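Local coordinates for uncharacterized protein (Pyrococcus abyssi, PDB 5IFF) that probably acts as a restriction DNA glycosylase, binding double-stranded DNA and removing adenine bases from its recognition sequence, at residues I30-G35 with S47-R52; D53-W58 with G138-I143. The protein carries 2 engineered substitutions. All coordinates share one frame; numbering follows the deposited sequence.

Interaction 1 (I30-G35 with S47-R52)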
ATOM      1  N   ILE A  30      27.324   9.010   1.789  1.00 46.21           N
ATOM      2  CA  ILE A  30      28.331   7.983   1.551  1.00 47.76           C
ATOM      3  C   ILE A  30      29.665   8.549   1.994  1.00 53.00           C
ATOM      4  O   ILE A  30      30.330   9.260   1.235  1.00 52.16           O
ATOM      5  CB  ILE A  30      28.380   7.552   0.085  1.00 46.17           C
ATOM      6  CG1 ILE A  30      26.967   7.299  -0.426  1.00 40.69           C
ATOM      7  CG2 ILE A  30      29.303   6.320  -0.099  1.00 53.34           C
ATOM      8  CD1 ILE A  30      26.866   7.097  -1.991  1.00 51.43           C
ATOM      9  N   GLU A  31      30.041   8.243   3.229  1.00 55.82           N
ATOM     10  CA  GLU A  31      31.139   8.941   3.865  1.00 65.73           C
ATOM     11  C   GLU A  31      32.444   8.646   3.174  1.00 69.73           C
ATOM     12  O   GLU A  31      32.788   7.482   2.962  1.00 70.88           O
ATOM     13  CB  GLU A  31      31.236   8.568   5.348  1.00 70.76           C
ATOM     14  CG  GLU A  31      30.939   9.722   6.261  1.00 73.23           C
ATOM     15  CD  GLU A  31      30.961   9.308   7.715  1.00 77.22           C
ATOM     16  OE1 GLU A  31      32.015   8.801   8.154  1.00 82.63           O
ATOM     17  OE2 GLU A  31      29.925   9.468   8.401  1.00 75.51           O
ATOM     18  N   ASN A  32      33.158   9.716   2.831  1.00 72.09           N
ATOM     19  CA  ASN A  32      34.343   9.644   1.986  1.00 75.61           C
ATOM     20  C   ASN A  32      34.180   8.667   0.801  1.00 75.70           C
ATOM     21  O   ASN A  32      35.107   7.937   0.450  1.00 78.50           O
ATOM     22  CB  ASN A  32      35.539   9.281   2.856  1.00 80.05           C
ATOM     23  CG  ASN A  32      35.596  10.127   4.134  1.00 83.11           C
ATOM     24  OD1 ASN A  32      35.607  11.363   4.084  1.00 82.98           O
ATOM     25  ND2 ASN A  32      35.587   9.459   5.284  1.00 86.50           N
ATOM     26  N   GLY A  33      32.986   8.660   0.205  1.00 72.93           N
ATOM     27  CA  GLY A  33      32.694   7.840  -0.962  1.00 70.42           C
ATOM     28  C   GLY A  33      32.816   6.331  -0.762  1.00 71.94           C
ATOM     29  O   GLY A  33      32.857   5.575  -1.739  1.00 74.58           O
ATOM     30  N   VAL A  34      32.851   5.878   0.495  1.00 69.71           N
ATOM     31  CA  VAL A  34      33.014   4.458   0.782  1.00 69.59           C
ATOM     32  C   VAL A  34      31.949   3.941   1.770  1.00 69.74           C
ATOM     33  O   VAL A  34      31.444   4.676   2.615  1.00 70.48           O
ATOM     34  CB  VAL A  34      34.437   4.172   1.327  1.00 68.66           C
ATOM     35  CG1 VAL A  34      34.629   4.835   2.659  1.00 69.21           C
ATOM     36  CG2 VAL A  34      34.691   2.682   1.446  1.00 73.38           C
ATOM     37  N   GLY A  35      31.588   2.671   1.644  1.00 68.58           N
ATOM     38  CA  GLY A  35      30.605   2.093   2.537  1.00 68.15           C
ATOM     39  C   GLY A  35      29.219   2.057   1.923  1.00 62.44           C
ATOM     40  O   GLY A  35      28.989   2.561   0.818  1.00 57.87           O
ATOM     41  N   SER A  47      28.872  23.510   3.879  1.00 52.94           N
ATOM     42  CA  SER A  47      29.709  24.101   2.836  1.00 52.12           C
ATOM     43  C   SER A  47      31.207  23.799   3.031  1.00 53.22           C
ATOM     44  O   SER A  47      32.073  24.547   2.559  1.00 55.64           O
ATOM     45  CB  SER A  47      29.472  25.602   2.792  1.00 53.70           C
ATOM     46  OG  SER A  47      29.814  26.179   4.043  1.00 60.27           O
ATOM     47  N   ASP A  48      31.501  22.690   3.703  1.00 48.84           N
ATOM     48  CA  ASP A  48      32.859  22.256   3.980  1.00 49.08           C
ATOM     49  C   ASP A  48      33.070  20.866   3.421  1.00 47.27           C
ATOM     50  O   ASP A  48      32.281  20.431   2.600  1.00 44.90           O
ATOM     51  CB  ASP A  48      33.116  22.265   5.473  1.00 53.98           C
ATOM     52  CG  ASP A  48      31.999  21.587   6.248  1.00 56.85           C
ATOM     53  OD1 ASP A  48      31.373  20.635   5.696  1.00 53.10           O
ATOM     54  OD2 ASP A  48      31.744  22.025   7.387  1.00 61.30           O
ATOM     55  N   GLU A  49      34.108  20.178   3.899  1.00 52.82           N
ATOM     56  CA  GLU A  49      34.427  18.830   3.468  1.00 56.04           C
ATOM     57  C   GLU A  49      33.199  17.891   3.552  1.00 49.10           C
ATOM     58  O   GLU A  49      33.095  16.993   2.752  1.00 47.36           O
ATOM     59  CB  GLU A  49      35.576  18.240   4.290  1.00 68.32           C
ATOM     60  CG  GLU A  49      36.080  16.885   3.759  1.00 83.19           C
ATOM     61  CD  GLU A  49      36.115  15.777   4.817  1.00 96.63           C
ATOM     62  OE1 GLU A  49      36.797  15.966   5.851  1.00107.97           O
ATOM     63  OE2 GLU A  49      35.469  14.714   4.610  1.00 98.11           O
ATOM     64  N   ASN A  50      32.293  18.124   4.507  1.00 46.38           N
ATOM     65  CA  ASN A  50      31.160  17.207   4.681  1.00 48.00           C
ATOM     66  C   ASN A  50      30.197  17.215   3.491  1.00 45.60           C
ATOM     67  O   ASN A  50      29.556  16.212   3.250  1.00 45.49           O
ATOM     68  CB  ASN A  50      30.385  17.516   5.970  1.00 48.32           C
ATOM     69  CG  ASN A  50      31.218  17.284   7.211  1.00 55.91           C
ATOM     70  OD1 ASN A  50      31.762  16.198   7.411  1.00 58.56           O
ATOM     71  ND2 ASN A  50      31.365  18.319   8.022  1.00 54.97           N
ATOM     72  N   LEU A  51      30.114  18.310   2.722  1.00 44.17           N
ATOM     73  CA  LEU A  51      29.222  18.313   1.538  1.00 42.41           C
ATOM     74  C   LEU A  51      29.511  17.166   0.569  1.00 44.17           C
ATOM     75  O   LEU A  51      28.602  16.647  -0.091  1.00 41.65           O
ATOM     76  CB  LEU A  51      29.323  19.637   0.743  1.00 38.97           C
ATOM     77  CG  LEU A  51      28.230  19.836  -0.339  1.00 41.38           C
ATOM     78  CD1 LEU A  51      26.805  19.615   0.187  1.00 42.11           C
ATOM     79  CD2 LEU A  51      28.385  21.235  -0.943  1.00 41.77           C
ATOM     80  N   ARG A  52      30.788  16.818   0.429  1.00 47.86           N
ATOM     81  CA  ARG A  52      31.181  15.826  -0.574  1.00 50.03           C
ATOM     82  C   ARG A  52      30.731  14.414  -0.222  1.00 45.30           C
ATOM     83  O   ARG A  52      30.853  13.522  -1.056  1.00 44.03           O
ATOM     84  CB  ARG A  52      32.706  15.828  -0.765  1.00 58.43           C
ATOM     85  CG  ARG A  52      33.424  15.077   0.336  1.00 68.12           C
ATOM     86  CD  ARG A  52      34.864  14.713   0.016  1.00 77.48           C
ATOM     87  NE  ARG A  52      35.495  14.122   1.198  1.00 86.97           N
ATOM     88  CZ  ARG A  52      36.709  13.585   1.219  1.00 95.00           C
ATOM     89  NH1 ARG A  52      37.182  13.072   2.349  1.00 99.98           N
ATOM     90  NH2 ARG A  52      37.450  13.559   0.116  1.00 98.55           N
TER
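The amide of Asn-32 meets the guanidinium of Arg-52 at a steep tilt, their planes 69° apart, and the carboxylate of Glu-49 completes the group, approached at OE2 from above its own plane. They link two surface loops of the antiparallel sheet: segment 30-35 is the turn that leaves strand 25-29, and segment 47-52 ends in a short 3-10 segment leading into strand 54-59. One nitrogen serves both oxygens. Arg-52 NH1 reaches Asn-32 OD1 at 2.9 Å in a weak, bent hydrogen bond (126° at the hydrogen), and it also makes a salt bridge to Glu-49 OE2 at 3.3 Å. Asn-32 OD1 and Glu-49 OE2, both acceptors, stand 3.4 Å apart, a closeness that the shared positive charge of Arg-52 probably helps to offset. Arg-52 can span the gap because its CG sits between the backbone N and the carbonyl carbon (chi1 79°) and the chain then runs extended as far as NE. Glu-49 is instead bent in mid-chain, which brings OE2 back beside Arg-52 NH1. All three side chains are exposed, so solvent probably competes for this small polar link. The start of the 3-10 segment is shaped by an Asx turn, in which Asp-48 OD1 accepts the backbone N of Asn-50 at 2.9 Å.

Interaction 2 (D53-W58 with G138-I143). Engineered in segment 53-58: Ala-57 (natural residue Glu).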
ATOM      1  N   ASP A  53      30.253  14.203   1.020  1.00 42.67           N
ATOM      2  CA  ASP A  53      29.693  12.924   1.417  1.00 45.40           C
ATOM      3  C   ASP A  53      28.203  12.724   0.997  1.00 39.79           C
ATOM      4  O   ASP A  53      27.619  11.648   1.227  1.00 39.83           O
ATOM      5  CB  ASP A  53      29.808  12.755   2.926  1.00 51.48           C
ATOM      6  CG  ASP A  53      31.257  12.686   3.398  1.00 58.14           C
ATOM      7  OD1 ASP A  53      32.130  12.271   2.588  1.00 59.92           O
ATOM      8  OD2 ASP A  53      31.500  13.051   4.559  1.00 62.57           O
ATOM      9  N   TYR A  54      27.576  13.754   0.441  1.00 38.08           N
ATOM     10  CA  TYR A  54      26.152  13.625   0.078  1.00 39.65           C
ATOM     11  C   TYR A  54      25.938  13.411  -1.417  1.00 38.61           C
ATOM     12  O   TYR A  54      26.547  14.082  -2.257  1.00 36.44           O
ATOM     13  CB  TYR A  54      25.353  14.834   0.514  1.00 41.09           C
ATOM     14  CG  TYR A  54      25.309  14.934   2.018  1.00 45.28           C
ATOM     15  CD1 TYR A  54      24.374  14.210   2.743  1.00 45.09           C
ATOM     16  CD2 TYR A  54      26.272  15.676   2.714  1.00 43.26           C
ATOM     17  CE1 TYR A  54      24.350  14.261   4.141  1.00 46.13           C
ATOM     18  CE2 TYR A  54      26.255  15.753   4.114  1.00 43.05           C
ATOM     19  CZ  TYR A  54      25.301  15.036   4.826  1.00 46.41           C
ATOM     20  OH  TYR A  54      25.282  15.074   6.219  1.00 48.21           O
ATOM     21  N   TYR A  55      25.051  12.460  -1.725  1.00 36.80           N
ATOM     22  CA  TYR A  55      24.760  12.097  -3.114  1.00 36.82           C
ATOM     23  C   TYR A  55      23.281  11.990  -3.343  1.00 37.69           C
ATOM     24  O   TYR A  55      22.506  11.654  -2.429  1.00 35.39           O
ATOM     25  CB  TYR A  55      25.377  10.741  -3.487  1.00 36.67           C
ATOM     26  CG  TYR A  55      26.886  10.687  -3.358  1.00 36.48           C
ATOM     27  CD1 TYR A  55      27.493  10.706  -2.107  1.00 34.57           C
ATOM     28  CD2 TYR A  55      27.686  10.599  -4.494  1.00 35.73           C
ATOM     29  CE1 TYR A  55      28.886  10.652  -1.977  1.00 37.34           C
ATOM     30  CE2 TYR A  55      29.075  10.542  -4.369  1.00 37.21           C
ATOM     31  CZ  TYR A  55      29.657  10.550  -3.125  1.00 32.80           C
ATOM     32  OH  TYR A  55      31.036  10.501  -2.997  1.00 36.87           O
ATOM     33  N   ILE A  56      22.898  12.163  -4.590  1.00 32.08           N
ATOM     34  CA  ILE A  56      21.545  11.725  -4.954  1.00 35.38           C
ATOM     35  C   ILE A  56      21.662  10.302  -5.474  1.00 34.34           C
ATOM     36  O   ILE A  56      22.348  10.081  -6.485  1.00 35.23           O
ATOM     37  CB  ILE A  56      20.906  12.587  -6.073  1.00 35.87           C
ATOM     38  CG1 ILE A  56      20.712  14.028  -5.617  1.00 37.21           C
ATOM     39  CG2 ILE A  56      19.540  11.988  -6.445  1.00 33.12           C
ATOM     40  CD1 ILE A  56      20.507  14.944  -6.784  1.00 40.48           C
ATOM     41  N   ALA A  57      21.032   9.369  -4.776  1.00 33.74           N
ATOM     42  CA  ALA A  57      20.994   7.972  -5.154  1.00 32.31           C
ATOM     43  C   ALA A  57      19.743   7.696  -5.977  1.00 35.12           C
ATOM     44  O   ALA A  57      18.634   7.808  -5.471  1.00 37.91           O
ATOM     45  CB  ALA A  57      21.010   7.085  -3.895  1.00 34.34           C
ATOM     46  N   TRP A  58      19.941   7.273  -7.221  1.00 32.08           N
ATOM     47  CA  TRP A  58      18.874   7.120  -8.160  1.00 33.55           C
ATOM     48  C   TRP A  58      18.898   5.681  -8.662  1.00 30.81           C
ATOM     49  O   TRP A  58      19.876   5.257  -9.341  1.00 30.90           O
ATOM     50  CB  TRP A  58      19.072   8.091  -9.295  1.00 31.45           C
ATOM     51  CG  TRP A  58      17.991   8.112 -10.382  1.00 32.47           C
ATOM     52  CD1 TRP A  58      16.760   7.466 -10.391  1.00 33.75           C
ATOM     53  CD2 TRP A  58      18.068   8.851 -11.636  1.00 33.87           C
ATOM     54  NE1 TRP A  58      16.085   7.790 -11.558  1.00 36.04           N
ATOM     55  CE2 TRP A  58      16.844   8.619 -12.314  1.00 33.81           C
ATOM     56  CE3 TRP A  58      19.030   9.693 -12.196  1.00 34.29           C
ATOM     57  CZ2 TRP A  58      16.588   9.193 -13.580  1.00 36.39           C
ATOM     58  CZ3 TRP A  58      18.772  10.257 -13.469  1.00 38.05           C
ATOM     59  CH2 TRP A  58      17.556  10.000 -14.138  1.00 37.47           C
ATOM     60  N   GLY A 138      33.135  12.176 -10.007  1.00 40.39           N
ATOM     61  CA  GLY A 138      32.672  11.812  -8.661  1.00 39.09           C
ATOM     62  C   GLY A 138      31.437  10.909  -8.621  1.00 37.67           C
ATOM     63  O   GLY A 138      31.094  10.340  -7.551  1.00 37.25           O
ATOM     64  N   GLU A 139      30.764  10.751  -9.765  1.00 33.06           N
ATOM     65  CA  GLU A 139      29.546   9.929  -9.804  1.00 33.29           C
ATOM     66  C   GLU A 139      29.919   8.465  -9.585  1.00 35.32           C
ATOM     67  O   GLU A 139      30.987   8.050 -10.014  1.00 36.27           O
ATOM     68  CB  GLU A 139      28.771  10.082 -11.136  1.00 33.74           C
ATOM     69  CG  GLU A 139      28.103  11.447 -11.352  1.00 34.09           C
ATOM     70  CD  GLU A 139      29.059  12.492 -11.976  1.00 35.03           C
ATOM     71  OE1 GLU A 139      30.273  12.207 -12.180  1.00 33.79           O
ATOM     72  OE2 GLU A 139      28.594  13.609 -12.253  1.00 35.84           O
ATOM     73  N   PHE A 140      29.036   7.700  -8.925  1.00 29.73           N
ATOM     74  CA  PHE A 140      29.236   6.259  -8.739  1.00 35.22           C
ATOM     75  C   PHE A 140      28.180   5.543  -9.546  1.00 34.57           C
ATOM     76  O   PHE A 140      27.033   5.979  -9.565  1.00 35.19           O
ATOM     77  CB  PHE A 140      29.076   5.835  -7.260  1.00 39.32           C
ATOM     78  CG  PHE A 140      30.183   6.323  -6.363  1.00 43.89           C
ATOM     79  CD1 PHE A 140      31.492   5.946  -6.607  1.00 47.29           C
ATOM     80  CD2 PHE A 140      29.916   7.128  -5.259  1.00 44.44           C
ATOM     81  CE1 PHE A 140      32.524   6.366  -5.772  1.00 50.35           C
ATOM     82  CE2 PHE A 140      30.954   7.556  -4.434  1.00 48.23           C
ATOM     83  CZ  PHE A 140      32.246   7.183  -4.692  1.00 49.89           C
ATOM     84  N   ILE A 141      28.542   4.431 -10.161  1.00 33.91           N
ATOM     85  CA  ILE A 141      27.528   3.563 -10.792  1.00 36.89           C
ATOM     86  C   ILE A 141      27.622   2.250 -10.075  1.00 39.13           C
ATOM     87  O   ILE A 141      28.709   1.671 -10.041  1.00 38.83           O
ATOM     88  CB  ILE A 141      27.774   3.342 -12.276  1.00 36.44           C
ATOM     89  CG1 ILE A 141      27.636   4.653 -13.040  1.00 38.91           C
ATOM     90  CG2 ILE A 141      26.784   2.216 -12.855  1.00 33.04           C
ATOM     91  CD1 ILE A 141      29.027   5.302 -13.375  1.00 44.15           C
ATOM     92  N   GLY A 142      26.523   1.811  -9.451  1.00 38.41           N
ATOM     93  CA  GLY A 142      26.545   0.590  -8.666  1.00 37.79           C
ATOM     94  C   GLY A 142      25.516  -0.460  -9.162  1.00 36.98           C
ATOM     95  O   GLY A 142      24.459  -0.098  -9.665  1.00 35.91           O
ATOM     96  N   ILE A 143      25.809  -1.748  -8.954  1.00 32.29           N
ATOM     97  CA  ILE A 143      24.838  -2.800  -9.260  1.00 30.72           C
ATOM     98  C   ILE A 143      24.730  -3.717  -8.057  1.00 32.97           C
ATOM     99  O   ILE A 143      25.729  -4.175  -7.511  1.00 34.43           O
ATOM    100  CB  ILE A 143      25.224  -3.619 -10.503  1.00 33.78           C
ATOM    101  CG1 ILE A 143      25.780  -2.679 -11.593  1.00 33.51           C
ATOM    102  CG2 ILE A 143      24.002  -4.465 -11.026  1.00 27.72           C
ATOM    103  CD1 ILE A 143      26.695  -3.359 -12.589  1.00 36.34           C
TER
HETATM  104  O   HOH W   1      32.295  10.822  -5.376  1.00 42.61           O
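Tyr-55 OH is bound to a water at 2.7 Å, and that water donates in turn to Gly-138 O, so a single solvent molecule ties segment 53-58 to segment 138-143. The water and Gly-138 O both lie in the plane of the Tyr-55 ring, at its edge; the carbonyl comes within 3.8 Å of Tyr-55 CE2. The same Gly-138 O stands over the centre of one face of Phe-140, 4.1 Å above the ring, so the carbonyl meets the edge of one ring and the face of the other. Phe-140 touches the tyrosine through one side of its ring: Phe-140 CE2 lies 3.3 Å from Tyr-55 OH, and Phe-140 CD2 lies 3.6 Å from Tyr-55 CE2. The rings meet obliquely, with centroids 5.4 Å apart and planes at 33°. In both residues CG is anti to the carbonyl carbon (chi1 -60° for Tyr-55, -70° for Phe-140), and the CB atoms point toward the opposite segment, bringing the rings together. A phenylalanine in place of Tyr-55 would probably leave the water without its hydroxyl mate and open a small gap beside Phe-140 CE2. Around the pair, Tyr-55 also packs on Cys-161 and Pro-163, while Lys-132 makes a cation-pi contact with Phe-140. The side chain of Phe-140 is about 10 Å from that of Val-158, a residue of the adenine site, which is empty in this chain. Strands 54-59 and 140-147 each pair with strand 154-163, which runs between them, and the two aromatic side chains meet across it within the curved antiparallel sheet, consistent with the half-pipe fold of R.PabI.

How the interactions relate
Along the chain the contacts come in series: interaction 1 closes at Arg-52, and interaction 2 opens at the next residue, Asp-53. Their centres lie 11 Å apart, and they touch directly. Asp-53 joins them, probably by hydrogen bonds from Ile-30 N to its backbone O and from Asn-32 N to its OD1, while Ile-30 CD1 packs on the Tyr-55 ring and Gly-33 O on Phe-140 CZ. Interaction 1 joins exposed loops next to strands 25-29 and 54-59 of the curved antiparallel sheet, at the start of strand 54-59; interaction 2 lies on strands 54-59 and 140-147, buried deeper and nearer the adenine site and the bound nucleic acid.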